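Local coordinates for putative histidine protein kinase (PDB 3KYJ), which probably carries a phosphoryl group on a histidine of its Hpt domain, the part present here, and passes it to response regulators in chemotaxis signalling, at residues A[10-21]-A[103-114]. Residues are numbered along the deposited sequence; the frame is centred on the assembly and turned at random. Where two conformers were deposited one is given.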
ATOM      1  N   ASP A  10      15.446 -13.018   1.275  1.00 27.75           N
ATOM      2  CA  ASP A  10      16.473 -11.982   1.168  1.00 27.17           C
ATOM      3  C   ASP A  10      15.951 -10.805   0.359  1.00 24.04           C
ATOM      4  O   ASP A  10      16.135  -9.643   0.739  1.00 23.68           O
ATOM      5  CB  ASP A  10      17.741 -12.522   0.493  1.00 30.34           C
ATOM      6  CG  ASP A  10      18.486 -13.525   1.354  1.00 33.13           C
ATOM      7  OD1 ASP A  10      18.419 -13.421   2.592  1.00 33.22           O
ATOM      8  OD2 ASP A  10      19.133 -14.421   0.779  1.00 34.42           O
ATOM      9  N   GLU A  11      15.288 -11.099  -0.755  1.00 24.52           N
ATOM     10  CA  GLU A  11      14.836 -10.039  -1.641  1.00 24.58           C
ATOM     11  C   GLU A  11      13.772  -9.144  -0.996  1.00 22.57           C
ATOM     12  O   GLU A  11      13.822  -7.939  -1.135  1.00 21.96           O
ATOM     13  CB  GLU A  11      14.315 -10.625  -2.964  1.00 28.11           C
ATOM     14  CG  GLU A  11      13.942  -9.551  -3.973  1.00 31.56           C
ATOM     15  CD  GLU A  11      13.337 -10.093  -5.273  1.00 33.02           C
ATOM     16  OE1 GLU A  11      13.220 -11.325  -5.452  1.00 33.13           O
ATOM     17  OE2 GLU A  11      12.966  -9.263  -6.124  1.00 34.66           O
ATOM     18  N   ILE A  12      12.824  -9.717  -0.271  1.00 21.32           N
ATOM     19  CA  ILE A  12      11.771  -8.888   0.293  1.00 21.57           C
ATOM     20  C   ILE A  12      12.302  -8.033   1.439  1.00 19.82           C
ATOM     21  O   ILE A  12      11.890  -6.892   1.588  1.00 18.64           O
ATOM     22  CB  ILE A  12      10.520  -9.710   0.685  1.00 24.27           C
ATOM     23  CG1 ILE A  12       9.348  -8.764   0.966  1.00 25.46           C
ATOM     24  CG2 ILE A  12      10.785 -10.612   1.879  1.00 29.00           C
ATOM     25  CD1 ILE A  12       7.985  -9.444   0.963  1.00 28.41           C
ATOM     26  N   TRP A  13      13.251  -8.550   2.217  1.00 20.47           N
ATOM     27  CA  TRP A  13      13.844  -7.730   3.268  1.00 20.93           C
ATOM     28  C   TRP A  13      14.696  -6.590   2.689  1.00 21.00           C
ATOM     29  O   TRP A  13      14.701  -5.489   3.226  1.00 21.85           O
ATOM     30  CB  TRP A  13      14.623  -8.590   4.286  1.00 22.37           C
ATOM     31  CG  TRP A  13      13.692  -9.250   5.236  1.00 22.23           C
ATOM     32  CD1 TRP A  13      13.283 -10.551   5.226  1.00 22.72           C
ATOM     33  CD2 TRP A  13      12.986  -8.619   6.303  1.00 22.31           C
ATOM     34  NE1 TRP A  13      12.384 -10.770   6.235  1.00 24.69           N
ATOM     35  CE2 TRP A  13      12.176  -9.592   6.901  1.00 23.34           C
ATOM     36  CE3 TRP A  13      12.951  -7.312   6.804  1.00 23.89           C
ATOM     37  CZ2 TRP A  13      11.360  -9.314   8.000  1.00 25.01           C
ATOM     38  CZ3 TRP A  13      12.151  -7.045   7.907  1.00 24.44           C
ATOM     39  CH2 TRP A  13      11.358  -8.046   8.484  1.00 26.28           C
ATOM     40  N   ALA A  14      15.395  -6.852   1.586  1.00 21.24           N
ATOM     41  CA  ALA A  14      16.151  -5.811   0.900  1.00 24.18           C
ATOM     42  C   ALA A  14      15.211  -4.716   0.399  1.00 22.33           C
ATOM     43  O   ALA A  14      15.484  -3.533   0.541  1.00 22.91           O
ATOM     44  CB  ALA A  14      16.933  -6.390  -0.252  1.00 27.64           C
ATOM     45  N   LEU A  15      14.087  -5.129  -0.178  1.00 20.54           N
ATOM     46  CA  LEU A  15      13.112  -4.179  -0.687  1.00 20.04           C
ATOM     47  C   LEU A  15      12.457  -3.390   0.446  1.00 19.49           C
ATOM     48  O   LEU A  15      12.201  -2.203   0.315  1.00 19.24           O
ATOM     49  CB  LEU A  15      12.069  -4.914  -1.519  1.00 20.93           C
ATOM     50  CG  LEU A  15      11.004  -4.027  -2.125  1.00 22.11           C
ATOM     51  CD1 LEU A  15      11.676  -3.035  -3.080  1.00 23.31           C
ATOM     52  CD2 LEU A  15       9.981  -4.892  -2.864  1.00 21.82           C
ATOM     53  N   TYR A  16      12.190  -4.043   1.564  1.00 19.37           N
ATOM     54  CA  TYR A  16      11.642  -3.333   2.718  1.00 19.22           C
ATOM     55  C   TYR A  16      12.557  -2.185   3.134  1.00 20.34           C
ATOM     56  O   TYR A  16      12.113  -1.074   3.399  1.00 20.07           O
ATOM     57  CB  TYR A  16      11.445  -4.325   3.858  1.00 19.74           C
ATOM     58  CG  TYR A  16      11.125  -3.735   5.198  1.00 19.92           C
ATOM     59  CD1 TYR A  16       9.850  -3.247   5.491  1.00 20.65           C
ATOM     60  CD2 TYR A  16      12.093  -3.722   6.205  1.00 21.70           C
ATOM     61  CE1 TYR A  16       9.560  -2.731   6.751  1.00 21.29           C
ATOM     62  CE2 TYR A  16      11.818  -3.194   7.440  1.00 23.55           C
ATOM     63  CZ  TYR A  16      10.561  -2.719   7.710  1.00 22.46           C
ATOM     64  OH  TYR A  16      10.311  -2.233   8.972  1.00 22.44           O
ATOM     65  N   ALA A  17      13.852  -2.447   3.175  1.00 22.24           N
ATOM     66  CA  ALA A  17      14.794  -1.425   3.594  1.00 24.18           C
ATOM     67  C   ALA A  17      14.901  -0.304   2.561  1.00 24.70           C
ATOM     68  O   ALA A  17      14.941   0.871   2.926  1.00 25.47           O
ATOM     69  CB  ALA A  17      16.155  -2.059   3.869  1.00 26.53           C
ATOM     70  N   ASP A  18      14.943  -0.662   1.284  1.00 24.91           N
ATOM     71  CA  ASP A  18      15.136   0.316   0.223  1.00 26.99           C
ATOM     72  C   ASP A  18      13.883   1.166   0.051  1.00 24.52           C
ATOM     73  O   ASP A  18      13.963   2.370   0.079  1.00 24.68           O
ATOM     74  CB  ASP A  18      15.492  -0.379  -1.093  1.00 33.37           C
ATOM     75  CG  ASP A  18      15.887   0.594  -2.183  1.00 40.65           C
ATOM     76  OD1 ASP A  18      16.173   1.765  -1.870  1.00 43.45           O
ATOM     77  OD2 ASP A  18      15.933   0.179  -3.358  1.00 44.91           O
ATOM     78  N   ASP A  19      12.734   0.526  -0.129  1.00 21.87           N
ATOM     79  CA  ASP A  19      11.455   1.232  -0.308  1.00 21.36           C
ATOM     80  C   ASP A  19      11.117   2.039   0.952  1.00 20.02           C
ATOM     81  O   ASP A  19      10.603   3.153   0.867  1.00 19.08           O
ATOM     82  CB  ASP A  19      10.361   0.198  -0.617  1.00 24.02           C
ATOM     83  CG  ASP A  19       9.211   0.769  -1.406  1.00 25.03           C
ATOM     84  OD1 ASP A  19       9.305   0.822  -2.642  1.00 29.21           O
ATOM     85  OD2 ASP A  19       8.192   1.134  -0.806  1.00 21.96           O
ATOM     86  N   GLY A  20      11.454   1.504   2.122  1.00 19.72           N
ATOM     87  CA  GLY A  20      11.205   2.218   3.363  1.00 20.14           C
ATOM     88  C   GLY A  20      12.028   3.478   3.462  1.00 21.12           C
ATOM     89  O   GLY A  20      11.528   4.512   3.896  1.00 20.04           O
ATOM     90  N   ALA A  21      13.285   3.404   3.031  1.00 21.11           N
ATOM     91  CA  ALA A  21      14.139   4.585   3.062  1.00 23.12           C
ATOM     92  C   ALA A  21      13.620   5.665   2.118  1.00 21.93           C
ATOM     93  O   ALA A  21      13.661   6.840   2.458  1.00 22.58           O
ATOM     94  CB  ALA A  21      15.572   4.226   2.713  1.00 26.09           C
ATOM     95  N   ARG A 103      12.710   5.889  11.190  0.58 19.09           N
ATOM     96  CA  ARG A 103      13.981   5.614  10.524  0.58 21.36           C
ATOM     97  C   ARG A 103      14.830   4.659  11.361  0.58 21.59           C
ATOM     98  O   ARG A 103      15.483   3.770  10.824  0.58 21.59           O
ATOM     99  CB  ARG A 103      14.758   6.909  10.274  0.58 23.93           C
ATOM    100  CG  ARG A 103      16.110   6.709   9.586  0.58 27.31           C
ATOM    101  CD  ARG A 103      15.973   6.538   8.085  0.58 28.65           C
ATOM    102  NE  ARG A 103      15.439   7.743   7.453  0.58 28.89           N
ATOM    103  CZ  ARG A 103      15.342   7.922   6.143  0.58 30.44           C
ATOM    104  NH1 ARG A 103      15.745   6.971   5.312  0.58 29.91           N
ATOM    105  NH2 ARG A 103      14.838   9.054   5.671  0.58 32.85           N
ATOM    106  N   ALA A 104      14.837   4.859  12.676  1.00 22.64           N
ATOM    107  CA  ALA A 104      15.545   3.956  13.570  1.00 23.43           C
ATOM    108  C   ALA A 104      14.876   2.576  13.573  1.00 22.61           C
ATOM    109  O   ALA A 104      15.561   1.533  13.611  1.00 25.90           O
ATOM    110  CB  ALA A 104      15.592   4.541  14.980  1.00 23.85           C
ATOM    111  N   MET A 105      13.547   2.542  13.552  1.00 22.81           N
ATOM    112  CA  MET A 105      12.841   1.264  13.523  0.53 22.96           C
ATOM    113  C   MET A 105      13.111   0.516  12.250  1.00 22.93           C
ATOM    114  O   MET A 105      13.264  -0.702  12.262  1.00 25.15           O
ATOM    115  CB  MET A 105      11.355   1.470  13.598  0.53 23.47           C
ATOM    116  CG  MET A 105      10.895   1.972  14.905  0.53 24.48           C
ATOM    117  SD  MET A 105       9.133   2.114  14.802  0.53 23.54           S
ATOM    118  CE  MET A 105       8.762   2.450  16.514  0.53 26.30           C
ATOM    119  N   LEU A 106      13.168   1.244  11.145  1.00 21.84           N
ATOM    120  CA  LEU A 106      13.453   0.656   9.848  1.00 23.74           C
ATOM    121  C   LEU A 106      14.838   0.030   9.870  1.00 25.77           C
ATOM    122  O   LEU A 106      15.014  -1.097   9.416  1.00 27.15           O
ATOM    123  CB  LEU A 106      13.387   1.727   8.746  1.00 22.61           C
ATOM    124  CG  LEU A 106      13.759   1.278   7.325  1.00 24.43           C
ATOM    125  CD1 LEU A 106      12.782   0.244   6.831  1.00 26.58           C
ATOM    126  CD2 LEU A 106      13.826   2.459   6.365  1.00 25.60           C
ATOM    127  N   GLU A 107      15.838   0.742  10.384  1.00 30.47           N
ATOM    128  CA  GLU A 107      17.213   0.264  10.329  0.54 34.20           C
ATOM    129  C   GLU A 107      17.374  -0.981  11.200  1.00 33.61           C
ATOM    130  O   GLU A 107      18.061  -1.933  10.831  1.00 35.13           O
ATOM    131  CB  GLU A 107      18.183   1.364  10.763  0.54 39.96           C
ATOM    132  CG  GLU A 107      18.320   2.511   9.755  0.54 47.19           C
ATOM    133  CD  GLU A 107      19.311   3.571  10.204  0.54 51.79           C
ATOM    134  OE1 GLU A 107      20.248   3.228  10.956  0.54 54.68           O
ATOM    135  OE2 GLU A 107      19.160   4.745   9.803  0.54 53.67           O
ATOM    136  N   GLU A 108      16.716  -0.981  12.358  1.00 31.29           N
ATOM    137  CA  GLU A 108      16.791  -2.124  13.252  1.00 34.09           C
ATOM    138  C   GLU A 108      16.038  -3.349  12.734  1.00 31.27           C
ATOM    139  O   GLU A 108      16.579  -4.454  12.772  1.00 33.20           O
ATOM    140  CB  GLU A 108      16.231  -1.785  14.619  1.00 36.84           C
ATOM    141  CG  GLU A 108      16.274  -2.970  15.566  1.00 42.21           C
ATOM    142  CD  GLU A 108      15.354  -2.768  16.737  1.00 43.67           C
ATOM    143  OE1 GLU A 108      15.486  -1.721  17.415  1.00 44.30           O
ATOM    144  OE2 GLU A 108      14.497  -3.641  16.973  1.00 44.54           O
ATOM    145  N   THR A 109      14.791  -3.170  12.294  1.00 29.08           N
ATOM    146  CA  THR A 109      13.937  -4.298  11.908  1.00 26.18           C
ATOM    147  C   THR A 109      14.460  -4.922  10.629  1.00 27.44           C
ATOM    148  O   THR A 109      14.352  -6.126  10.432  1.00 28.82           O
ATOM    149  CB  THR A 109      12.440  -3.915  11.703  1.00 26.22           C
ATOM    150  OG1 THR A 109      12.314  -2.864  10.728  1.00 24.70           O
ATOM    151  CG2 THR A 109      11.811  -3.482  13.008  1.00 30.20           C
ATOM    152  N   ALA A 110      15.053  -4.107   9.769  1.00 28.59           N
ATOM    153  CA  ALA A 110      15.555  -4.604   8.504  1.00 33.14           C
ATOM    154  C   ALA A 110      16.687  -5.575   8.793  1.00 35.47           C
ATOM    155  O   ALA A 110      16.940  -6.491   8.010  1.00 39.00           O
ATOM    156  CB  ALA A 110      16.046  -3.469   7.638  1.00 35.06           C
ATOM    157  N   ALA A 111      17.364  -5.364   9.917  1.00 38.26           N
ATOM    158  CA  ALA A 111      18.568  -6.114  10.238  1.00 39.44           C
ATOM    159  C   ALA A 111      18.248  -7.340  11.103  1.00 36.31           C
ATOM    160  O   ALA A 111      18.876  -8.393  10.966  1.00 37.69           O
ATOM    161  CB  ALA A 111      19.562  -5.212  10.952  1.00 44.23           C
ATOM    162  N   SER A 112      17.257  -7.205  11.972  1.00 34.26           N
ATOM    163  CA  SER A 112      16.755  -8.307  12.777  1.00 32.79           C
ATOM    164  C   SER A 112      15.761  -9.184  12.012  1.00 28.90           C
ATOM    165  O   SER A 112      15.463 -10.291  12.439  1.00 28.30           O
ATOM    166  CB  SER A 112      16.042  -7.780  14.011  1.00 33.71           C
ATOM    167  OG  SER A 112      14.874  -7.075  13.618  1.00 32.94           O
ATOM    168  N   ARG A 113      15.241  -8.689  10.891  1.00 27.79           N
ATOM    169  CA  ARG A 113      14.133  -9.336  10.177  1.00 25.63           C
ATOM    170  C   ARG A 113      12.991  -9.707  11.127  1.00 26.02           C
ATOM    171  O   ARG A 113      12.356 -10.758  11.002  1.00 25.52           O
ATOM    172  CB  ARG A 113      14.628 -10.548   9.379  1.00 27.25           C
ATOM    173  CG  ARG A 113      15.711 -10.206   8.401  1.00 27.47           C
ATOM    174  CD  ARG A 113      16.048 -11.375   7.499  1.00 30.84           C
ATOM    175  NE  ARG A 113      16.994 -10.981   6.468  1.00 32.80           N
ATOM    176  CZ  ARG A 113      17.320 -11.725   5.419  1.00 34.82           C
ATOM    177  NH1 ARG A 113      16.766 -12.917   5.249  1.00 36.80           N
ATOM    178  NH2 ARG A 113      18.192 -11.261   4.538  1.00 36.99           N
ATOM    179  N   ALA A 114      12.723  -8.802  12.071  1.00 24.35           N
ATOM    180  CA  ALA A 114      11.645  -8.985  13.041  1.00 24.12           C
ATOM    181  C   ALA A 114      11.111  -7.638  13.496  1.00 23.75           C
ATOM    182  O   ALA A 114      11.742  -6.619  13.262  1.00 25.40           O
ATOM    183  CB  ALA A 114      12.134  -9.787  14.247  1.00 28.28           C
TER
HETATM  184  O   HOH W   1      17.103  -5.560   4.805  1.00 31.87           O
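Arg113 lies across one face of the Trp13 indole where two antiparallel helices of the Hpt helical bundle, 10-35 and 89-112, come together, their axes 9.6 Å apart in these segments. Arg113, leaving the helix with positive phi, lays its CA over the six-membered ring of Trp13, 3.5 Å from the centroid. Its aliphatic chain, extended from CG to NE, then runs across the same face toward the five-membered ring, and the plane of the guanidinium ends only 12° from parallel to that of the indole. A long chain with a charged tip suits this place: the methylenes cover the aromatic surface, while NH1 and NH2 of Arg113 both grip OD1 of Asp10, the shorter bond being Arg113 NH2 to Asp10 OD1 at 2.9 Å. Trimming Trp13 to an alanine would probably take away the platform under Arg113, leaving its chain free to swing and the salt bridge to Asp10 less well aimed.

Farther along, Leu106 is a knob among Tyr16, Ala17, Gly20 and Ala21. With CG anti to the backbone N (chi1 176°), it sends CD1 over the Tyr16 ring, 4.0 Å from the centroid, and CD2 to within 3.6 Å of Gly20 C. Glycine suits that wall, since a CB would collide with CD1. Small residues also let the backbones close in, Ala17 CB lying 4.0 Å from Ala110 CB. Deeper inside, Thr109 OG1 lies in the plane of the Tyr16 ring, at its edge, and Tyr16 OH donates to it at 2.7 Å; Thr109 OG1 in turn donates to the carbonyl O of Met105 at 2.8 Å.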